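Long-range contacts in lithostathine-1-alpha (Homo sapiens, PDB 1QDD), which might inhibit spontaneous precipitation of calcium carbonate, and may be associated with regeneration of the pancreas and brain: residues Phe28-Ala38 / Thr71-His81; Val110-Leu118 / Lys128-Phe136. The protein carries 1 engineered substitution. All coordinates share one frame; numbering follows the deposited sequence.

Interaction 1. Residues Phe28-Ala38 / Thr71-His81; sequences FNEDRETWVDA and TDDFNVWIGLH
Trp-35 and Trp-77 meet edge to face at the buried end of this contact. The five-membered ring of Trp-35 points its edge at the six-membered ring of Trp-77, with the planes at 89°. Trp-35 CB also lies over the centre of that six-membered ring, a CH-pi contact. CG of Trp-35 is anti to the backbone N (chi1 -175°), which carries the edge of the indole to the corner at Gly-79. There NE1 donates to Ile-78 O at 3.0 Å. The far end of the same indole forms an offset stack with His-81, and Trp-35 CH2 sits over the imidazole at 3.5 Å from His-81 CG. Trp-77 is fixed in turn by its own N-H: NE1 donates to Glu-33 O at 2.9 Å, with the oxygen in the indole plane. Both buried indole nitrogens are thus satisfied by backbone carbonyls.

The other end is polar and more open. Arg-32 forms a salt bridge with Asp-73, end-on, NH1 to OD1 and NH2 to OD2, each at 2.7 Å. The two flat groups are twisted by 39°, so the pairing is not coplanar. Thr-71 OG1 donates to Glu-30 OE2 at 2.8 Å and accepts from Asp-73 N, an ST turn. A water bridges Glu-30 OE2 and Asp-72 N. Between the two ends, Phe-28 CE2 packs on Val-76 CG2 at 3.9 Å. An aromatic cluster of Trp-35, Trp-77 and His-81 thus joins strand 24-33 and the start of helix 35-44 to strand 75-78 and its corner, within the C-type lectin fold.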
loop_
_atom_site.group_PDB
_atom_site.type_symbol
_atom_site.label_atom_id
_atom_site.label_comp_id
_atom_site.label_asym_id
_atom_site.label_seq_id
_atom_site.Cartn_x
_atom_site.Cartn_y
_atom_site.Cartn_z
ATOM N N PHE A 28 7.682 -3.849 -2.787
ATOM C CA PHE A 28 6.989 -3.676 -4.051
ATOM C C PHE A 28 7.003 -5.003 -4.815
ATOM O O PHE A 28 8.074 -5.636 -4.941
ATOM C CB PHE A 28 7.657 -2.580 -4.889
ATOM C CG PHE A 28 7.138 -2.448 -6.299
ATOM C CD1 PHE A 28 7.958 -2.779 -7.371
ATOM C CD2 PHE A 28 5.857 -2.010 -6.571
ATOM C CE1 PHE A 28 7.511 -2.670 -8.677
ATOM C CE2 PHE A 28 5.405 -1.900 -7.865
ATOM C CZ PHE A 28 6.226 -2.229 -8.926
ATOM N N ASN A 29 5.882 -5.516 -5.253
ATOM C CA ASN A 29 5.746 -6.753 -6.025
ATOM C C ASN A 29 5.252 -6.400 -7.427
ATOM O O ASN A 29 4.158 -5.837 -7.576
ATOM C CB ASN A 29 4.778 -7.698 -5.309
ATOM C CG ASN A 29 4.730 -9.110 -5.833
ATOM O OD1 ASN A 29 4.329 -10.085 -5.151
ATOM N ND2 ASN A 29 5.101 -9.307 -7.077
ATOM N N GLU A 30 6.020 -6.719 -8.469
ATOM C CA GLU A 30 5.672 -6.402 -9.853
ATOM C C GLU A 30 4.683 -7.343 -10.496
ATOM O O GLU A 30 4.300 -7.157 -11.678
ATOM C CB GLU A 30 6.949 -6.216 -10.700
ATOM C CG GLU A 30 6.776 -5.202 -11.834
ATOM C CD GLU A 30 8.077 -4.914 -12.553
ATOM O OE1 GLU A 30 8.654 -5.860 -13.126
ATOM O OE2 GLU A 30 8.525 -3.750 -12.550
ATOM N N ASP A 31 4.111 -8.297 -9.802
ATOM C CA ASP A 31 3.045 -9.163 -10.277
ATOM C C ASP A 31 1.749 -8.383 -10.473
ATOM O O ASP A 31 1.363 -7.637 -9.554
ATOM C CB ASP A 31 2.806 -10.220 -9.205
ATOM C CG ASP A 31 1.805 -11.287 -9.588
ATOM O OD1 ASP A 31 1.516 -11.466 -10.783
ATOM O OD2 ASP A 31 1.328 -11.949 -8.641
ATOM N N ARG A 32 1.052 -8.599 -11.571
ATOM C CA ARG A 32 -0.198 -7.906 -11.875
ATOM C C ARG A 32 -1.386 -8.731 -11.438
ATOM O O ARG A 32 -1.645 -9.834 -11.925
ATOM C CB ARG A 32 -0.247 -7.582 -13.373
ATOM C CG ARG A 32 0.840 -6.613 -13.815
ATOM C CD ARG A 32 2.130 -7.323 -14.221
ATOM N NE ARG A 32 2.957 -6.445 -15.038
ATOM C CZ ARG A 32 3.675 -5.411 -14.616
ATOM N NH1 ARG A 32 3.708 -5.102 -13.331
ATOM N NH2 ARG A 32 4.358 -4.697 -15.505
ATOM N N GLU A 33 -2.076 -8.275 -10.396
ATOM C CA GLU A 33 -3.187 -8.949 -9.758
ATOM C C GLU A 33 -4.343 -7.972 -9.516
ATOM O O GLU A 33 -4.103 -6.759 -9.456
ATOM C CB GLU A 33 -2.765 -9.547 -8.414
ATOM C CG GLU A 33 -1.630 -10.547 -8.425
ATOM C CD GLU A 33 -1.976 -11.938 -8.909
ATOM O OE1 GLU A 33 -3.153 -12.302 -9.092
ATOM O OE2 GLU A 33 -1.031 -12.747 -9.098
ATOM N N THR A 34 -5.551 -8.494 -9.369
ATOM C CA THR A 34 -6.675 -7.657 -8.961
ATOM C C THR A 34 -6.444 -7.107 -7.550
ATOM O O THR A 34 -5.624 -7.650 -6.802
ATOM C CB THR A 34 -8.014 -8.419 -9.003
ATOM O OG1 THR A 34 -7.935 -9.448 -8.013
ATOM C CG2 THR A 34 -8.315 -9.010 -10.367
ATOM N N TRP A 35 -7.192 -6.081 -7.145
ATOM C CA TRP A 35 -7.000 -5.501 -5.818
ATOM C C TRP A 35 -7.178 -6.526 -4.706
ATOM O O TRP A 35 -6.346 -6.633 -3.797
ATOM C CB TRP A 35 -7.935 -4.304 -5.633
ATOM C CG TRP A 35 -7.750 -3.548 -4.351
ATOM C CD1 TRP A 35 -7.005 -2.422 -4.149
ATOM C CD2 TRP A 35 -8.371 -3.816 -3.089
ATOM N NE1 TRP A 35 -7.092 -1.987 -2.846
ATOM C CE2 TRP A 35 -7.934 -2.843 -2.178
ATOM C CE3 TRP A 35 -9.263 -4.804 -2.643
ATOM C CZ2 TRP A 35 -8.316 -2.843 -0.836
ATOM C CZ3 TRP A 35 -9.654 -4.799 -1.306
ATOM C CH2 TRP A 35 -9.168 -3.824 -0.431
ATOM N N VAL A 36 -8.246 -7.337 -4.782
ATOM C CA VAL A 36 -8.493 -8.361 -3.761
ATOM C C VAL A 36 -7.389 -9.405 -3.702
ATOM O O VAL A 36 -6.943 -9.820 -2.632
ATOM C CB VAL A 36 -9.858 -9.046 -3.986
ATOM C CG1 VAL A 36 -10.047 -10.286 -3.119
ATOM C CG2 VAL A 36 -10.994 -8.065 -3.717
ATOM N N ASP A 37 -6.933 -9.881 -4.857
ATOM C CA ASP A 37 -5.886 -10.892 -4.936
ATOM C C ASP A 37 -4.540 -10.355 -4.457
ATOM O O ASP A 37 -3.776 -11.092 -3.821
ATOM C CB ASP A 37 -5.796 -11.496 -6.338
ATOM C CG ASP A 37 -6.980 -12.388 -6.681
ATOM O OD1 ASP A 37 -7.753 -12.752 -5.778
ATOM O OD2 ASP A 37 -7.134 -12.729 -7.877
ATOM N N ALA A 38 -4.254 -9.075 -4.678
ATOM C CA ALA A 38 -3.046 -8.425 -4.172
ATOM C C ALA A 38 -3.103 -8.353 -2.647
ATOM O O ALA A 38 -2.116 -8.701 -1.983
ATOM C CB ALA A 38 -2.888 -7.050 -4.788
ATOM N N THR A 71 10.884 0.083 -11.921
ATOM C CA THR A 71 9.698 -0.287 -12.678
ATOM C C THR A 71 9.303 0.738 -13.739
ATOM O O THR A 71 9.447 1.938 -13.529
ATOM C CB THR A 71 8.505 -0.570 -11.728
ATOM O OG1 THR A 71 7.444 -1.177 -12.480
ATOM C CG2 THR A 71 7.949 0.649 -11.016
ATOM N N ASP A 72 8.724 0.244 -14.831
ATOM C CA ASP A 72 8.089 1.048 -15.858
ATOM C C ASP A 72 6.570 1.097 -15.706
ATOM O O ASP A 72 5.866 1.674 -16.547
ATOM C CB ASP A 72 8.444 0.533 -17.265
ATOM C CG ASP A 72 9.920 0.724 -17.595
ATOM O OD1 ASP A 72 10.573 -0.298 -17.921
ATOM O OD2 ASP A 72 10.400 1.867 -17.441
ATOM N N ASP A 73 6.022 0.560 -14.614
ATOM C CA ASP A 73 4.582 0.553 -14.386
ATOM C C ASP A 73 3.962 1.936 -14.213
ATOM O O ASP A 73 4.598 2.843 -13.696
ATOM C CB ASP A 73 4.257 -0.319 -13.163
ATOM C CG ASP A 73 4.383 -1.800 -13.408
ATOM O OD1 ASP A 73 4.073 -2.583 -12.470
ATOM O OD2 ASP A 73 4.776 -2.249 -14.504
ATOM N N PHE A 74 2.711 2.076 -14.643
ATOM C CA PHE A 74 1.982 3.333 -14.532
ATOM C C PHE A 74 1.117 3.417 -13.276
ATOM O O PHE A 74 0.845 4.539 -12.845
ATOM C CB PHE A 74 1.089 3.526 -15.777
ATOM C CG PHE A 74 1.868 3.611 -17.065
ATOM C CD1 PHE A 74 1.876 2.560 -17.958
ATOM C CD2 PHE A 74 2.547 4.774 -17.376
ATOM C CE1 PHE A 74 2.590 2.650 -19.148
ATOM C CE2 PHE A 74 3.276 4.867 -18.556
ATOM C CZ PHE A 74 3.289 3.798 -19.422
ATOM N N ASN A 75 0.602 2.303 -12.797
ATOM C CA ASN A 75 -0.331 2.249 -11.672
ATOM C C ASN A 75 0.072 1.174 -10.677
ATOM O O ASN A 75 0.453 0.075 -11.075
ATOM C CB ASN A 75 -1.757 1.906 -12.120
ATOM C CG ASN A 75 -2.436 3.043 -12.844
ATOM O OD1 ASN A 75 -2.902 3.996 -12.238
ATOM N ND2 ASN A 75 -2.395 2.965 -14.171
ATOM N N VAL A 76 0.068 1.496 -9.384
ATOM C CA VAL A 76 0.452 0.573 -8.318
ATOM C C VAL A 76 -0.633 0.557 -7.239
ATOM O O VAL A 76 -0.981 1.633 -6.723
ATOM C CB VAL A 76 1.814 0.937 -7.694
ATOM C CG1 VAL A 76 2.204 -0.021 -6.577
ATOM C CG2 VAL A 76 2.916 0.964 -8.756
ATOM N N TRP A 77 -1.143 -0.590 -6.847
ATOM C CA TRP A 77 -2.191 -0.632 -5.816
ATOM C C TRP A 77 -1.721 -0.270 -4.403
ATOM O O TRP A 77 -0.631 -0.635 -3.959
ATOM C CB TRP A 77 -2.749 -2.056 -5.707
ATOM C CG TRP A 77 -3.618 -2.662 -6.751
ATOM C CD1 TRP A 77 -3.441 -3.882 -7.345
ATOM C CD2 TRP A 77 -4.822 -2.124 -7.310
ATOM N NE1 TRP A 77 -4.457 -4.128 -8.233
ATOM C CE2 TRP A 77 -5.318 -3.062 -8.238
ATOM C CE3 TRP A 77 -5.520 -0.924 -7.123
ATOM C CZ2 TRP A 77 -6.490 -2.842 -8.964
ATOM C CZ3 TRP A 77 -6.692 -0.724 -7.836
ATOM C CH2 TRP A 77 -7.156 -1.674 -8.756
ATOM N N ILE A 78 -2.616 0.430 -3.701
ATOM C CA ILE A 78 -2.524 0.693 -2.265
ATOM C C ILE A 78 -3.819 0.150 -1.641
ATOM O O ILE A 78 -4.760 -0.209 -2.344
ATOM C CB ILE A 78 -2.208 2.125 -1.870
ATOM C CG1 ILE A 78 -3.309 3.101 -2.303
ATOM C CG2 ILE A 78 -0.857 2.550 -2.447
ATOM C CD1 ILE A 78 -3.122 4.519 -1.790
ATOM N N GLY A 79 -3.879 0.081 -0.306
ATOM C CA GLY A 79 -4.995 -0.540 0.384
ATOM C C GLY A 79 -6.307 0.180 0.564
ATOM O O GLY A 79 -7.106 -0.278 1.412
ATOM N N LEU A 80 -6.567 1.271 -0.117
ATOM C CA LEU A 80 -7.778 2.066 0.072
ATOM C C LEU A 80 -8.871 1.633 -0.883
ATOM O O LEU A 80 -8.605 1.414 -2.080
ATOM C CB LEU A 80 -7.470 3.558 -0.064
ATOM C CG LEU A 80 -8.473 4.535 0.566
ATOM C CD1 LEU A 80 -8.378 4.558 2.081
ATOM C CD2 LEU A 80 -8.258 5.956 0.046
ATOM N N HIS A 81 -10.099 1.474 -0.392
ATOM C CA HIS A 81 -11.225 1.058 -1.230
ATOM C C HIS A 81 -12.530 1.587 -0.658
ATOM O O HIS A 81 -12.578 2.053 0.490
ATOM C CB HIS A 81 -11.250 -0.453 -1.442
ATOM C CG HIS A 81 -11.596 -1.276 -0.243
ATOM N ND1 HIS A 81 -12.501 -2.322 -0.317
ATOM C CD2 HIS A 81 -11.154 -1.257 1.032
ATOM C CE1 HIS A 81 -12.605 -2.883 0.873
ATOM N NE2 HIS A 81 -11.820 -2.259 1.724
HETATM O O HOH W 1 8.105 -2.545 -15.456
#

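Interaction 2. Residues Val110-Leu118 / Lys128-Phe136; sequences VNPGYCVSL and KDVPCEDKF
The beta hairpin of strands 115-119 and 127-130, part of the C-type lectin fold, is held here by backbone bonds and a disulfide. Cys-115 pairs with Val-130 and Ser-117 with Lys-128, both as antiparallel hydrogen-bonded pairs. Val-116 and Asp-129 form the non-hydrogen-bonded pair between them. Val-130 N donates to Cys-115 O at 2.9 Å, and Lys-128 N to Ser-117 O at the same length. The return bonds, Cys-115 N to Val-130 O and Ser-117 N to Lys-128 O, are slightly longer.

The regular pairing breaks at a classic beta bulge. Tyr-114 and Cys-115 both face Val-130, and its carbonyl takes a second, weak bond from Tyr-114 N. Just before the bulge, Gly-113 CA comes within 3.5 Å of Val-130 O. Asp-129 also binds this glycine: OD2 accepts from Gly-113 N at 3.0 Å, on its anti side and 25° out of the carboxylate plane. The carboxylate is brought there by CG lying between the backbone N and the carbonyl carbon (chi1 56°). Arg-87 forms a salt bridge with the same OD2 and also donates to Gly-113 O, while Ser-108 N binds OD1. This buried carboxylate is therefore well satisfied.

On the face with Cys-115 and Ser-117, Val-130 CG2 lies 3.6 Å from Cys-115 O. Ser-117 OG is hydrogen-bonded to Asn-75 OD1, outside the hairpin. Beyond strand 127-130 the chain makes a type I turn from Pro-131 to Asp-134. Cys-132, the second residue of this turn, lies beside Cys-115, and their SG atoms are joined at 2.0 Å with a chi3 of 97°.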
loop_
_atom_site.group_PDB
_atom_site.type_symbol
_atom_site.label_atom_id
_atom_site.label_comp_id
_atom_site.label_asym_id
_atom_site.label_seq_id
_atom_site.Cartn_x
_atom_site.Cartn_y
_atom_site.Cartn_z
ATOM N N VAL A 110 -18.460 10.831 -11.897
ATOM C CA VAL A 110 -19.021 10.578 -13.215
ATOM C C VAL A 110 -18.719 9.225 -13.820
ATOM O O VAL A 110 -19.382 8.723 -14.741
ATOM C CB VAL A 110 -18.621 11.727 -14.156
ATOM C CG1 VAL A 110 -18.511 11.415 -15.621
ATOM C CG2 VAL A 110 -19.480 12.946 -13.896
ATOM N N ASN A 111 -17.686 8.567 -13.327
ATOM C CA ASN A 111 -17.256 7.236 -13.748
ATOM C C ASN A 111 -16.430 6.745 -12.563
ATOM O O ASN A 111 -15.204 6.700 -12.626
ATOM C CB ASN A 111 -16.393 7.326 -15.007
ATOM C CG ASN A 111 -16.696 6.101 -15.855
ATOM O OD1 ASN A 111 -16.373 4.988 -15.440
ATOM N ND2 ASN A 111 -17.343 6.314 -16.988
ATOM N N PRO A 112 -17.126 6.452 -11.473
ATOM C CA PRO A 112 -16.453 6.061 -10.253
ATOM C C PRO A 112 -15.730 4.738 -10.192
ATOM O O PRO A 112 -16.224 3.681 -10.549
ATOM C CB PRO A 112 -17.569 6.067 -9.197
ATOM C CG PRO A 112 -18.803 5.785 -9.986
ATOM C CD PRO A 112 -18.593 6.510 -11.288
ATOM N N GLY A 113 -14.506 4.822 -9.657
ATOM C CA GLY A 113 -13.699 3.638 -9.354
ATOM C C GLY A 113 -13.836 3.370 -7.848
ATOM O O GLY A 113 -14.057 4.317 -7.092
ATOM N N TYR A 114 -13.694 2.123 -7.437
ATOM C CA TYR A 114 -13.889 1.734 -6.038
ATOM C C TYR A 114 -12.625 1.258 -5.344
ATOM O O TYR A 114 -12.666 0.894 -4.151
ATOM C CB TYR A 114 -15.062 0.735 -5.916
ATOM C CG TYR A 114 -16.359 1.304 -6.483
ATOM C CD1 TYR A 114 -16.917 0.788 -7.649
ATOM C CD2 TYR A 114 -16.994 2.378 -5.879
ATOM C CE1 TYR A 114 -18.085 1.312 -8.174
ATOM C CE2 TYR A 114 -18.162 2.917 -6.407
ATOM C CZ TYR A 114 -18.693 2.379 -7.555
ATOM O OH TYR A 114 -19.855 2.922 -8.069
ATOM N N CYS A 115 -11.475 1.219 -6.003
ATOM C CA CYS A 115 -10.178 0.826 -5.463
ATOM C C CYS A 115 -9.185 1.907 -5.860
ATOM O O CYS A 115 -9.456 2.679 -6.801
ATOM C CB CYS A 115 -9.733 -0.545 -5.954
ATOM S SG CYS A 115 -10.646 -1.919 -5.191
ATOM N N VAL A 116 -8.073 2.075 -5.155
ATOM C CA VAL A 116 -7.143 3.172 -5.365
ATOM C C VAL A 116 -5.724 2.760 -5.739
ATOM O O VAL A 116 -5.136 1.840 -5.150
ATOM C CB VAL A 116 -7.105 4.045 -4.085
ATOM C CG1 VAL A 116 -6.176 5.247 -4.247
ATOM C CG2 VAL A 116 -8.506 4.527 -3.731
ATOM N N SER A 117 -5.182 3.465 -6.745
ATOM C CA SER A 117 -3.795 3.263 -7.163
ATOM C C SER A 117 -2.983 4.547 -7.071
ATOM O O SER A 117 -3.508 5.669 -7.174
ATOM C CB SER A 117 -3.759 2.747 -8.601
ATOM O OG SER A 117 -4.275 3.689 -9.516
ATOM N N LEU A 118 -1.664 4.400 -6.967
ATOM C CA LEU A 118 -0.680 5.466 -7.114
ATOM C C LEU A 118 -0.297 5.624 -8.596
ATOM O O LEU A 118 -0.156 4.608 -9.291
ATOM C CB LEU A 118 0.595 5.143 -6.348
ATOM C CG LEU A 118 0.463 4.918 -4.840
ATOM C CD1 LEU A 118 1.752 4.340 -4.262
ATOM C CD2 LEU A 118 0.078 6.195 -4.119
ATOM N N LYS A 128 -5.495 7.805 -7.554
ATOM C CA LYS A 128 -6.603 7.774 -8.507
ATOM C C LYS A 128 -7.515 6.601 -8.184
ATOM O O LYS A 128 -7.047 5.514 -7.876
ATOM C CB LYS A 128 -6.030 7.617 -9.913
ATOM C CG LYS A 128 -6.959 7.463 -11.093
ATOM C CD LYS A 128 -6.131 7.600 -12.359
ATOM C CE LYS A 128 -5.543 6.301 -12.870
ATOM N NZ LYS A 128 -5.138 6.508 -14.301
ATOM N N ASP A 129 -8.828 6.809 -8.281
ATOM C CA ASP A 129 -9.827 5.757 -8.156
ATOM C C ASP A 129 -10.000 5.011 -9.475
ATOM O O ASP A 129 -10.165 5.674 -10.509
ATOM C CB ASP A 129 -11.185 6.303 -7.694
ATOM C CG ASP A 129 -11.787 7.400 -8.544
ATOM O OD1 ASP A 129 -11.076 8.378 -8.822
ATOM O OD2 ASP A 129 -12.978 7.297 -8.934
ATOM N N VAL A 130 -9.963 3.705 -9.479
ATOM C CA VAL A 130 -10.036 2.857 -10.670
ATOM C C VAL A 130 -10.854 1.608 -10.380
ATOM O O VAL A 130 -11.105 1.286 -9.211
ATOM C CB VAL A 130 -8.618 2.418 -11.108
ATOM C CG1 VAL A 130 -7.778 3.532 -11.705
ATOM C CG2 VAL A 130 -7.867 1.800 -9.932
ATOM N N PRO A 131 -11.262 0.847 -11.390
ATOM C CA PRO A 131 -12.000 -0.385 -11.180
ATOM C C PRO A 131 -11.159 -1.391 -10.411
ATOM O O PRO A 131 -9.981 -1.646 -10.717
ATOM C CB PRO A 131 -12.287 -0.882 -12.598
ATOM C CG PRO A 131 -12.232 0.341 -13.447
ATOM C CD PRO A 131 -11.142 1.197 -12.834
ATOM N N CYS A 132 -11.741 -2.077 -9.438
ATOM C CA CYS A 132 -11.059 -3.054 -8.604
ATOM C C CYS A 132 -10.604 -4.298 -9.353
ATOM O O CYS A 132 -9.730 -5.033 -8.869
ATOM C CB CYS A 132 -11.963 -3.467 -7.432
ATOM S SG CYS A 132 -12.349 -2.132 -6.271
ATOM N N GLU A 133 -11.172 -4.569 -10.520
ATOM C CA GLU A 133 -10.842 -5.706 -11.353
ATOM C C GLU A 133 -9.645 -5.466 -12.262
ATOM O O GLU A 133 -9.203 -6.406 -12.939
ATOM C CB GLU A 133 -12.066 -6.128 -12.186
ATOM C CG GLU A 133 -13.283 -6.483 -11.354
ATOM C CD GLU A 133 -14.185 -5.307 -11.047
ATOM O OE1 GLU A 133 -13.923 -4.137 -11.397
ATOM O OE2 GLU A 133 -15.218 -5.559 -10.380
ATOM N N ASP A 134 -9.096 -4.254 -12.294
ATOM C CA ASP A 134 -7.854 -4.008 -13.022
ATOM C C ASP A 134 -6.716 -4.831 -12.419
ATOM O O ASP A 134 -6.775 -5.207 -11.239
ATOM C CB ASP A 134 -7.471 -2.531 -13.011
ATOM C CG ASP A 134 -8.266 -1.647 -13.949
ATOM O OD1 ASP A 134 -9.122 -2.154 -14.694
ATOM O OD2 ASP A 134 -7.983 -0.428 -13.906
ATOM N N LYS A 135 -5.707 -5.160 -13.211
ATOM C CA LYS A 135 -4.571 -5.972 -12.774
ATOM C C LYS A 135 -3.293 -5.160 -12.748
ATOM O O LYS A 135 -2.739 -4.775 -13.793
ATOM C CB LYS A 135 -4.440 -7.233 -13.653
ATOM C CG LYS A 135 -5.643 -8.157 -13.508
ATOM C CD LYS A 135 -5.742 -9.233 -14.570
ATOM C CE LYS A 135 -7.109 -9.909 -14.506
ATOM N NZ LYS A 135 -7.199 -11.078 -15.416
ATOM N N PHE A 136 -2.851 -4.786 -11.548
ATOM C CA PHE A 136 -1.700 -3.937 -11.311
ATOM C C PHE A 136 -0.718 -4.554 -10.312
ATOM O O PHE A 136 -1.035 -5.464 -9.541
ATOM C CB PHE A 136 -2.165 -2.586 -10.713
ATOM C CG PHE A 136 -3.038 -1.709 -11.558
ATOM C CD1 PHE A 136 -2.916 -1.632 -12.937
ATOM C CD2 PHE A 136 -3.988 -0.890 -10.956
ATOM C CE1 PHE A 136 -3.728 -0.812 -13.693
ATOM C CE2 PHE A 136 -4.788 -0.052 -11.715
ATOM C CZ PHE A 136 -4.661 -0.007 -13.086
#

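Interaction 1 is built mainly by side chains, while interaction 2 is chiefly backbone pairing. Strand 75-78 of interaction 1 lies next to strand 115-119 of interaction 2 in one sheet: Val-76 O and Leu-118 N are 2.9 Å apart, a probable hydrogen bond. Interaction 1 lies nearer the middle of the chain, its centre about 8 Å from the chain centre against about 14 Å for interaction 2. Each mixes buried and exposed residues. Interaction 1 runs from an aromatic cluster, largely buried, to a charged rim. Interaction 2 is locked covalently and keeps a buried carboxylate. The two also meet directly, as Trp-77 touches Cys-115 and Val-130, and His-81 CB packs against the backbone O of Tyr-114.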